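Local coordinates for Sam-dependent methyltransferases (Streptomyces davawensis jcm 4913, PDB 4D7K), which catalyses the two S-adenosyl methionine-dependent methylations that turn 8-amino-8-demethyl-D-riboflavin into the antibiotic roseoflavin, at the interface of chains A and B. Residues are numbered along the deposited sequence; one frame, centred on the assembly and turned at random. Chains: chain A/B, Sam-dependent methyltransferases.

The interface of chains A and B. Residues chain A 114, 117-118, 120, 300; chain B 28-29, 31-32.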
# COMPACT_ATOMS: atom_id res chain seq x y z
N LEU A 114 -11.54 0.29 1.87
CA LEU A 114 -10.34 0.17 2.68
C LEU A 114 -10.66 -0.49 4.03
O LEU A 114 -9.87 -1.29 4.54
CB LEU A 114 -9.73 1.55 2.91
CG LEU A 114 -8.24 1.64 3.22
CD1 LEU A 114 -7.41 1.19 2.03
CD2 LEU A 114 -7.90 3.06 3.62
N TYR A 117 -10.70 -4.36 3.66
CA TYR A 117 -9.37 -4.96 3.67
C TYR A 117 -8.77 -4.95 5.08
O TYR A 117 -7.91 -5.77 5.40
CB TYR A 117 -8.45 -4.25 2.68
CG TYR A 117 -8.73 -4.63 1.24
CD1 TYR A 117 -9.81 -4.08 0.55
CD2 TYR A 117 -7.94 -5.57 0.59
CE1 TYR A 117 -10.08 -4.45 -0.75
CE2 TYR A 117 -8.21 -5.94 -0.71
CZ TYR A 117 -9.28 -5.37 -1.38
OH TYR A 117 -9.55 -5.74 -2.67
N GLY A 118 -9.23 -4.03 5.92
CA GLY A 118 -8.82 -4.00 7.31
C GLY A 118 -9.43 -5.12 8.13
O GLY A 118 -8.78 -5.66 9.03
N LEU A 120 -9.88 -8.05 7.37
CA LEU A 120 -9.42 -9.31 6.79
C LEU A 120 -9.25 -10.39 7.86
O LEU A 120 -9.46 -11.57 7.59
CB LEU A 120 -8.11 -9.08 6.04
CG LEU A 120 -7.46 -10.29 5.38
CD1 LEU A 120 -8.37 -10.86 4.31
CD2 LEU A 120 -6.11 -9.89 4.79
N LEU A 300 -6.79 -12.37 -2.52
CA LEU A 300 -7.15 -11.51 -1.40
C LEU A 300 -8.41 -10.71 -1.70
O LEU A 300 -9.30 -10.60 -0.86
CB LEU A 300 -6.01 -10.55 -1.06
CG LEU A 300 -6.19 -9.79 0.24
CD1 LEU A 300 -5.83 -10.70 1.40
CD2 LEU A 300 -5.37 -8.51 0.25
N PHE B 28 -1.82 -5.26 3.40
CA PHE B 28 -2.90 -5.82 4.23
C PHE B 28 -2.63 -7.26 4.60
O PHE B 28 -2.95 -7.70 5.72
CB PHE B 28 -4.25 -5.72 3.50
CG PHE B 28 -4.84 -4.36 3.52
CD1 PHE B 28 -5.38 -3.85 4.70
CD2 PHE B 28 -4.87 -3.58 2.38
CE1 PHE B 28 -5.93 -2.58 4.73
CE2 PHE B 28 -5.42 -2.31 2.40
CZ PHE B 28 -5.95 -1.81 3.58
N VAL B 29 -2.06 -8.01 3.66
CA VAL B 29 -1.74 -9.41 3.89
C VAL B 29 -0.78 -9.55 5.05
O VAL B 29 -1.00 -10.35 5.96
CB VAL B 29 -1.14 -10.06 2.62
CG1 VAL B 29 -0.44 -11.37 2.95
CG2 VAL B 29 -2.22 -10.28 1.58
N TYR B 31 -0.10 -7.37 7.37
CA TYR B 31 -0.75 -6.88 8.57
C TYR B 31 -1.54 -7.98 9.26
O TYR B 31 -1.44 -8.15 10.47
CB TYR B 31 -1.67 -5.70 8.25
CG TYR B 31 -2.61 -5.32 9.38
CD1 TYR B 31 -2.18 -4.51 10.42
CD2 TYR B 31 -3.93 -5.76 9.40
CE1 TYR B 31 -3.02 -4.16 11.45
CE2 TYR B 31 -4.79 -5.41 10.43
CZ TYR B 31 -4.33 -4.61 11.45
OH TYR B 31 -5.16 -4.25 12.47
N ALA B 32 -2.33 -8.71 8.49
CA ALA B 32 -3.21 -9.73 9.05
C ALA B 32 -2.41 -10.91 9.59
O ALA B 32 -2.76 -11.50 10.61
CB ALA B 32 -4.22 -10.20 8.01
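A:Tyr117 and B:Phe28 meet from two backbones with helical torsions, the first in helix 111-118 of chain A and the second in the long helix 13-35 of chain B. The contact is a CH-pi one: CB of A:Tyr117 stands 3.4 Å from the centroid of the B:Phe28 ring, above its face. All six ring atoms lie at nearly equal distances from that methylene, which shows that it sits over the centre and not over one edge. B:Phe28 reaches it with CG anti to the carbonyl carbon and beside the backbone N (chi1 -77°), and the two side chains cross at about a right angle. The backbone also takes part, since the carbonyl O of A:Tyr117 comes within 3.3 Å of ring atom CD1 of B:Phe28. A second direction of approach is supplied by A:Leu114, whose CD1 meets the ring rim in plane, 3.7 Å from CZ of B:Phe28. Face and rim are thus both met by one helix, consistent with the 84 Å² that B:Phe28 buries here.

Beside the ring, methyl CD1 of A:Leu300 packs 3.6 Å from CG2 of B:Val29. The other branch of this leucine, CD2, lies in plane at the edge of the A:Tyr117 ring, so A:Leu300 packs against both the tyrosine of its own chain and B:Val29 of the partner. Further along, CD2 of A:Leu120 touches the B:Ala32 methyl, CB, at 3.8 Å.

The patch belongs to the two-fold interface of the homodimer and recurs with the chains exchanged. It sets helix 13-35 of one subunit's dimerisation domain against helices 111-118, 120-126 and 293-305 of the other.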